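Long-range contacts in aluminum resistance protein (Clostridium novyi, PDB 3I16), which is probably a pyridoxal-5'-phosphate-dependent carbon-sulfur lyase of the methionine gamma-lyase family, thought to be involved in aluminum resistance: residues B[118-123]-B[149-154]; B[310-315]-B[333-338]; B[17-22]-B[421-426]. All coordinates share one frame; numbering follows the deposited sequence.

Contact 1: B[118-123]-B[149-154]; sequences MLSVCG and INYKQV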
# COMPACT_ATOMS: atom_id res chain seq x y z
N MSE B 118 -27.03 -0.38 31.15
CA MSE B 118 -27.25 -1.14 29.93
C MSE B 118 -27.82 -2.48 30.35
O MSE B 118 -27.51 -2.97 31.46
CB MSE B 118 -25.98 -1.33 29.10
CG MSE B 118 -24.93 -2.24 29.73
SE MSE B 118 -23.43 -2.59 28.55
CE MSE B 118 -24.27 -3.69 27.28
N LEU B 119 -28.62 -3.07 29.46
CA LEU B 119 -29.25 -4.36 29.71
C LEU B 119 -29.02 -5.33 28.55
O LEU B 119 -29.51 -5.12 27.45
CB LEU B 119 -30.77 -4.18 29.91
CG LEU B 119 -31.58 -5.45 30.16
CD1 LEU B 119 -31.18 -6.14 31.50
CD2 LEU B 119 -33.10 -5.16 30.12
N SER B 120 -28.26 -6.39 28.82
CA SER B 120 -28.04 -7.45 27.84
C SER B 120 -29.17 -8.44 27.97
O SER B 120 -29.39 -8.98 29.05
CB SER B 120 -26.70 -8.14 28.07
OG SER B 120 -25.70 -7.24 27.67
N VAL B 121 -29.86 -8.68 26.86
CA VAL B 121 -31.07 -9.52 26.87
C VAL B 121 -30.89 -10.93 26.30
O VAL B 121 -31.83 -11.74 26.33
CB VAL B 121 -32.24 -8.76 26.19
CG1 VAL B 121 -32.54 -7.47 26.98
CG2 VAL B 121 -31.95 -8.45 24.72
N CYS B 122 -29.68 -11.26 25.84
CA CYS B 122 -29.38 -12.61 25.32
C CYS B 122 -28.46 -13.36 26.26
O CYS B 122 -27.63 -14.17 25.82
CB CYS B 122 -28.77 -12.53 23.92
SG CYS B 122 -29.92 -11.70 22.77
N GLY B 123 -28.61 -13.13 27.55
CA GLY B 123 -27.74 -13.74 28.52
C GLY B 123 -26.39 -13.03 28.53
O GLY B 123 -26.24 -11.91 28.00
N ILE B 149 -21.14 3.44 34.66
CA ILE B 149 -22.19 2.88 33.79
C ILE B 149 -22.47 1.46 34.27
O ILE B 149 -21.56 0.63 34.33
CB ILE B 149 -21.76 2.90 32.33
CG1 ILE B 149 -21.46 4.34 31.88
CG2 ILE B 149 -22.84 2.29 31.46
CD1 ILE B 149 -20.73 4.42 30.60
N ASN B 150 -23.74 1.20 34.61
CA ASN B 150 -24.14 -0.07 35.21
C ASN B 150 -24.56 -1.09 34.16
O ASN B 150 -24.89 -0.74 33.02
CB ASN B 150 -25.28 0.17 36.17
CG ASN B 150 -24.97 1.25 37.17
OD1 ASN B 150 -24.03 1.12 37.97
ND2 ASN B 150 -25.73 2.33 37.14
N TYR B 151 -24.52 -2.35 34.56
CA TYR B 151 -24.86 -3.48 33.71
C TYR B 151 -25.88 -4.39 34.38
O TYR B 151 -25.73 -4.73 35.56
CB TYR B 151 -23.59 -4.31 33.45
CG TYR B 151 -23.86 -5.61 32.74
CD1 TYR B 151 -23.98 -5.64 31.35
CD2 TYR B 151 -23.99 -6.81 33.44
CE1 TYR B 151 -24.25 -6.82 30.68
CE2 TYR B 151 -24.24 -8.01 32.77
CZ TYR B 151 -24.38 -8.00 31.39
OH TYR B 151 -24.63 -9.16 30.71
N LYS B 152 -26.91 -4.76 33.63
CA LYS B 152 -27.88 -5.76 34.04
C LYS B 152 -28.02 -6.74 32.90
O LYS B 152 -27.70 -6.45 31.73
CB LYS B 152 -29.22 -5.17 34.43
CG LYS B 152 -29.26 -4.61 35.83
CD LYS B 152 -30.64 -4.07 36.18
CE LYS B 152 -30.65 -3.50 37.58
NZ LYS B 152 -31.91 -2.81 37.88
N GLN B 153 -28.48 -7.93 33.25
CA GLN B 153 -28.59 -9.02 32.30
C GLN B 153 -29.89 -9.77 32.49
O GLN B 153 -30.33 -9.95 33.61
CB GLN B 153 -27.42 -9.97 32.54
CG GLN B 153 -27.40 -11.24 31.72
CD GLN B 153 -26.15 -12.05 32.01
OE1 GLN B 153 -25.04 -11.52 32.02
NE2 GLN B 153 -26.32 -13.35 32.23
N VAL B 154 -30.51 -10.14 31.38
CA VAL B 154 -31.66 -11.00 31.36
C VAL B 154 -31.28 -12.16 30.44
O VAL B 154 -30.86 -11.95 29.29
CB VAL B 154 -32.93 -10.30 30.89
CG1 VAL B 154 -34.04 -11.33 30.67
CG2 VAL B 154 -33.33 -9.24 31.92
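Met118, Leu119 and Ser120 lie beside Tyr151, Lys152 and Gln153 as neighbouring parallel strands, joined first by backbone hydrogen bonds. Met118, modelled as selenomethionine, gives its N-H to Asn150 O, and its O accepts a bond from Lys152 N; Ser120 repeats the pattern with Lys152 O and with Val154 N, the last bond being 2.8 Å from Val154 N to Ser120 O and nearly straight at 171°. Beyond the strand the chain turns back, and Gly123 N reaches Val154 O at 3.1 Å. Gly123 has a positive phi of 76°, which glycine adopts without strain. This loop runs close to the cofactor, the Cys122 side chain being about 9 Å from the bound pyridoxal phosphate.

Tyr151, Ser120 and Gln153 share one face with Met118. The Tyr151 ring swings toward the other strand because CG is anti to the backbone N (chi1 172°), and CE1 at its edge lies 3.4 Å from Ser120 OG, which itself bonds to His181. Tyr151 OH donates to Gln153 OE1 at 2.7 Å; that bond and one from Gln153 NE2 to Asp155 hold the amide beside the Gly123 carbonyl.

Apolar contacts use both faces. Met118 CG sits at the same ring edge, 3.9 Å from Tyr151 CD1, while on the opposite face Leu119 CD1 meets Val154 CG2 at 3.8 Å. Lys152 instead extends to a salt bridge with Asp174.

Within this beta-alpha-beta unit, helix 129-133 touches Met118 and Tyr151, helix 164-173 covers Leu119 and Val154, and strand 177-183 flanks 117-120 on its other side; 150-153 is an outermost strand within this chain.

Contact 2: B[310-315]-B[333-338]; sequences LCSRIM and IIQSIK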
# COMPACT_ATOMS: atom_id res chain seq x y z
N LEU B 310 -23.34 -28.14 5.27
CA LEU B 310 -22.69 -29.41 4.95
C LEU B 310 -22.01 -29.99 6.21
O LEU B 310 -22.10 -31.18 6.45
CB LEU B 310 -21.65 -29.22 3.87
CG LEU B 310 -20.65 -30.36 3.64
CD1 LEU B 310 -21.36 -31.60 3.15
CD2 LEU B 310 -19.56 -29.89 2.65
N CYS B 311 -21.29 -29.15 6.94
CA CYS B 311 -20.62 -29.58 8.16
C CYS B 311 -21.67 -30.16 9.11
O CYS B 311 -21.48 -31.24 9.61
CB CYS B 311 -19.89 -28.42 8.82
SG CYS B 311 -19.03 -28.90 10.34
N SER B 312 -22.78 -29.45 9.30
CA SER B 312 -23.85 -29.94 10.17
C SER B 312 -24.30 -31.36 9.81
O SER B 312 -24.32 -32.28 10.67
CB SER B 312 -25.05 -28.99 10.09
OG SER B 312 -26.15 -29.43 10.87
N ARG B 313 -24.67 -31.55 8.55
CA ARG B 313 -25.21 -32.85 8.15
C ARG B 313 -24.14 -33.95 8.12
O ARG B 313 -24.39 -35.03 8.60
CB ARG B 313 -25.94 -32.75 6.81
CG ARG B 313 -26.67 -34.02 6.39
CD ARG B 313 -27.62 -34.53 7.47
NE ARG B 313 -28.50 -35.54 6.93
CZ ARG B 313 -29.45 -36.18 7.60
NH1 ARG B 313 -29.70 -35.92 8.88
NH2 ARG B 313 -30.19 -37.08 6.95
N ILE B 314 -22.95 -33.69 7.57
CA ILE B 314 -21.92 -34.73 7.52
C ILE B 314 -21.48 -35.19 8.94
O ILE B 314 -21.29 -36.40 9.18
CB ILE B 314 -20.70 -34.34 6.64
CG1 ILE B 314 -19.94 -35.58 6.15
CG2 ILE B 314 -19.76 -33.37 7.36
CD1 ILE B 314 -18.79 -35.24 5.16
N MSE B 315 -21.39 -34.26 9.88
CA MSE B 315 -20.98 -34.60 11.27
C MSE B 315 -22.10 -35.32 11.99
O MSE B 315 -21.86 -36.28 12.77
CB MSE B 315 -20.54 -33.33 12.03
CG MSE B 315 -19.39 -32.59 11.41
SE MSE B 315 -17.80 -33.64 11.28
CE MSE B 315 -17.39 -33.71 13.13
N ILE B 333 -23.26 -17.66 10.37
CA ILE B 333 -22.54 -18.69 9.61
C ILE B 333 -21.88 -19.77 10.45
O ILE B 333 -21.16 -20.60 9.92
CB ILE B 333 -21.47 -18.05 8.66
CG1 ILE B 333 -20.35 -17.34 9.44
CG2 ILE B 333 -22.14 -17.11 7.66
CD1 ILE B 333 -19.10 -17.05 8.60
N ILE B 334 -22.13 -19.78 11.76
CA ILE B 334 -21.38 -20.67 12.63
C ILE B 334 -22.05 -22.04 12.76
O ILE B 334 -23.27 -22.10 12.81
CB ILE B 334 -21.18 -20.05 14.03
CG1 ILE B 334 -20.42 -18.73 13.91
CG2 ILE B 334 -20.39 -21.00 14.93
CD1 ILE B 334 -20.18 -18.05 15.24
N GLN B 335 -21.25 -23.11 12.74
CA GLN B 335 -21.72 -24.46 12.98
C GLN B 335 -21.00 -25.03 14.18
O GLN B 335 -19.77 -25.04 14.18
CB GLN B 335 -21.45 -25.37 11.77
CG GLN B 335 -21.96 -26.78 11.99
CD GLN B 335 -23.45 -26.79 12.27
OE1 GLN B 335 -24.21 -26.13 11.56
NE2 GLN B 335 -23.88 -27.56 13.28
N SER B 336 -21.74 -25.52 15.18
CA SER B 336 -21.18 -26.09 16.40
C SER B 336 -21.26 -27.61 16.35
O SER B 336 -22.27 -28.15 15.86
CB SER B 336 -21.94 -25.59 17.64
OG SER B 336 -22.09 -24.17 17.63
N ILE B 337 -20.22 -28.28 16.86
CA ILE B 337 -20.13 -29.74 16.91
C ILE B 337 -19.70 -30.14 18.34
O ILE B 337 -18.64 -29.73 18.79
CB ILE B 337 -19.04 -30.26 15.94
CG1 ILE B 337 -19.14 -29.59 14.56
CG2 ILE B 337 -19.09 -31.77 15.82
CD1 ILE B 337 -17.96 -29.88 13.70
N LYS B 338 -20.52 -30.93 19.03
CA LYS B 338 -20.22 -31.39 20.37
C LYS B 338 -19.50 -32.72 20.21
O LYS B 338 -20.09 -33.71 19.76
CB LYS B 338 -21.50 -31.55 21.20
CG LYS B 338 -21.27 -31.94 22.67
CD LYS B 338 -22.55 -31.94 23.55
CE LYS B 338 -23.17 -30.53 23.69
NZ LYS B 338 -24.23 -30.41 24.75
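Gln335 of strand 335-338 meets Ser312, its side chain bending at chi2 (59°) to lay the amide against the serine. Gln335 OE1 comes within 3.3 Å of Ser312 CB, a van der Waals contact rather than a bond. The polar ends are satisfied elsewhere: OE1 by Arg330, while Gln335 NE2 and Ser312 OG both bond to Pro324 O. Glutamine suits this buried place because its amide can accept and donate at once. A further bond, 3.1 Å from Gln335 NE2 to Ser336 O, bridges to the next residue.

Two residues on, Ile337 again points to the helix. It is modelled in two conformers; in the one described, CD1 touches Cys311 SG at 3.7 Å and CG2 touches Met315 CE at the same distance, contacts less certain for the other copy. The small, polarisable Cys311 SG fits between this CD1 and Gln335 CG. Met315, a selenomethionine bent at chi2 and chi3, crosses the isoleucine at about a right angle; its flexible chain can fit round the branched partner.

Helix 287-318 thus packs on the C-terminal antiparallel sheet, where strand 335-338 runs between 321-323 and 402-406, while helix 17-54 lies against Leu310 and Ile314.

Contact 3: B[17-22]-B[421-426]; sequences DRVLKL and ALSRIV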
# COMPACT_ATOMS: atom_id res chain seq x y z
N ASP B 17 -12.78 -43.74 2.03
CA ASP B 17 -14.08 -43.98 1.40
C ASP B 17 -15.26 -43.76 2.34
O ASP B 17 -16.31 -43.35 1.91
CB ASP B 17 -14.14 -45.41 0.86
CG ASP B 17 -13.23 -45.62 -0.32
OD1 ASP B 17 -12.95 -44.62 -1.04
OD2 ASP B 17 -12.81 -46.78 -0.53
N ARG B 18 -15.10 -44.06 3.63
CA ARG B 18 -16.19 -43.84 4.58
C ARG B 18 -16.56 -42.37 4.63
O ARG B 18 -17.74 -42.02 4.63
CB ARG B 18 -15.79 -44.35 5.96
CG ARG B 18 -16.80 -44.15 7.08
CD ARG B 18 -16.32 -44.97 8.31
NE ARG B 18 -17.39 -45.17 9.29
CZ ARG B 18 -17.37 -46.06 10.29
NH1 ARG B 18 -16.33 -46.87 10.50
NH2 ARG B 18 -18.42 -46.16 11.09
N VAL B 19 -15.54 -41.51 4.67
CA VAL B 19 -15.78 -40.07 4.68
C VAL B 19 -16.37 -39.58 3.36
O VAL B 19 -17.30 -38.78 3.37
CB VAL B 19 -14.52 -39.28 5.09
CG1 VAL B 19 -14.68 -37.80 4.80
CG2 VAL B 19 -14.26 -39.52 6.56
N LEU B 20 -15.87 -40.09 2.23
CA LEU B 20 -16.40 -39.70 0.92
C LEU B 20 -17.85 -40.06 0.80
O LEU B 20 -18.63 -39.26 0.28
CB LEU B 20 -15.61 -40.30 -0.23
CG LEU B 20 -14.20 -39.75 -0.43
CD1 LEU B 20 -13.41 -40.62 -1.43
CD2 LEU B 20 -14.25 -38.26 -0.87
N LYS B 21 -18.23 -41.25 1.27
CA LYS B 21 -19.63 -41.69 1.22
C LYS B 21 -20.51 -40.86 2.15
O LYS B 21 -21.66 -40.55 1.81
CB LYS B 21 -19.76 -43.20 1.49
CG LYS B 21 -21.19 -43.72 1.64
CD LYS B 21 -21.94 -43.93 0.30
CE LYS B 21 -21.51 -45.22 -0.38
N LEU B 22 -20.00 -40.52 3.33
CA LEU B 22 -20.72 -39.64 4.25
C LEU B 22 -20.96 -38.31 3.56
O LEU B 22 -22.05 -37.76 3.68
CB LEU B 22 -19.96 -39.41 5.57
CG LEU B 22 -20.02 -40.53 6.61
CD1 LEU B 22 -18.85 -40.34 7.58
CD2 LEU B 22 -21.38 -40.55 7.32
N ALA B 421 -10.53 -32.77 7.79
CA ALA B 421 -10.69 -32.79 9.24
C ALA B 421 -11.44 -34.04 9.72
O ALA B 421 -10.98 -34.75 10.62
CB ALA B 421 -11.40 -31.50 9.71
N LEU B 422 -12.57 -34.35 9.10
CA LEU B 422 -13.32 -35.53 9.49
C LEU B 422 -12.53 -36.80 9.28
O LEU B 422 -12.64 -37.75 10.08
CB LEU B 422 -14.68 -35.61 8.76
CG LEU B 422 -15.60 -36.78 9.14
CD1 LEU B 422 -15.95 -36.77 10.60
CD2 LEU B 422 -16.89 -36.75 8.28
N SER B 423 -11.73 -36.85 8.21
CA SER B 423 -10.94 -38.06 7.94
C SER B 423 -9.92 -38.35 9.05
O SER B 423 -9.52 -39.50 9.23
CB SER B 423 -10.27 -38.01 6.56
OG SER B 423 -11.25 -38.02 5.51
N ARG B 424 -9.48 -37.32 9.76
CA ARG B 424 -8.59 -37.55 10.92
C ARG B 424 -9.29 -38.26 12.05
O ARG B 424 -8.64 -38.96 12.81
CB ARG B 424 -8.03 -36.26 11.50
CG ARG B 424 -7.03 -35.56 10.66
CD ARG B 424 -6.70 -34.20 11.26
NE ARG B 424 -5.76 -34.18 12.39
CZ ARG B 424 -4.48 -33.78 12.33
NH1 ARG B 424 -3.92 -33.39 11.19
NH2 ARG B 424 -3.74 -33.74 13.44
N ILE B 425 -10.61 -38.12 12.18
CA ILE B 425 -11.33 -38.75 13.30
C ILE B 425 -12.27 -39.90 12.92
O ILE B 425 -12.69 -40.65 13.79
CB ILE B 425 -12.04 -37.66 14.18
CG1 ILE B 425 -13.25 -37.02 13.49
CG2 ILE B 425 -11.08 -36.53 14.53
CD1 ILE B 425 -13.80 -35.86 14.31
N VAL B 426 -12.60 -40.05 11.64
CA VAL B 426 -13.48 -41.13 11.18
C VAL B 426 -12.77 -41.86 10.04
O VAL B 426 -12.28 -41.23 9.10
CB VAL B 426 -14.86 -40.60 10.75
CG1 VAL B 426 -15.70 -41.73 10.10
CG2 VAL B 426 -15.58 -40.01 11.95
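Regions near the two ends of the chain meet where helix 17-54 begins and packs on the C-terminal part of helix 411-425, a helix-helix contact through Val19, Leu22, Leu422 and Val426. The axes of the short segments approach to 9.6 Å and run at 131° to one another, partway between perpendicular and antiparallel.

Val19 is central to the contact. Its small branched side chain lets the backbones come close to each other, with Val19 CA and Ser423 CA 6.2 Å apart. Both of its methyl groups straddle Ser423 OG, Val19 CG1 at 3.5 Å; the serine hydroxyl is turned back to its own helix, where it bonds to Leu419 O, and it therefore meets the valine as a compact, already satisfied group. Val19 CG2 also faces Leu422, 4.0 Å from its CG, and lies 3.6 Å from Val426 O.

One turn on, Leu22 crosses Leu422 at about a right angle, tip to tip, with Leu22 CD1 4.1 Å from Leu422 CD2. Arg18 takes a different part: its chain is extended from CG to NE, with CG anti to the backbone N (chi1 177°), and lies across Val426, so that Arg18 CD is 3.8 Å from Val426 CG1. Its aliphatic stem supplies the contact while the charged end continues past Val426, with a weak hydrogen bond to Lys427 O.

Helix 287-318 packs against both leucines through Ile314. Leu422 O accepts from both Ile425 N and Val426 N, bonds that help place Val426 beside Val19. The segments themselves thus meet through hydrophobic and van der Waals contact alone, and the polar atoms that Val19 touches are satisfied elsewhere, Ser423 OG by Leu419 O and Val426 O by Asn16.

Contact 3 joins regions near the two ends of the chain, and contacts 1 and 2 follow one another, in that order, inside the loop it closes. Contacts 2 and 3 are neighbours, with centres about 14 Å apart, and they touch: Met315 and Ile314 of helix 287-318 pack on Leu422 and Leu22, so that helix unites the C-terminal sheet with helices 17-54 and 411-425. Contact 1 stands apart, about 30 Å from contact 2 and about 43 Å from contact 3, centre to centre, in the seven-stranded mixed sheet of the large domain. This division agrees with the fold-type I architecture of pyridoxal-phosphate enzymes; the cofactor lies about 13 Å from the side chain of Gln335.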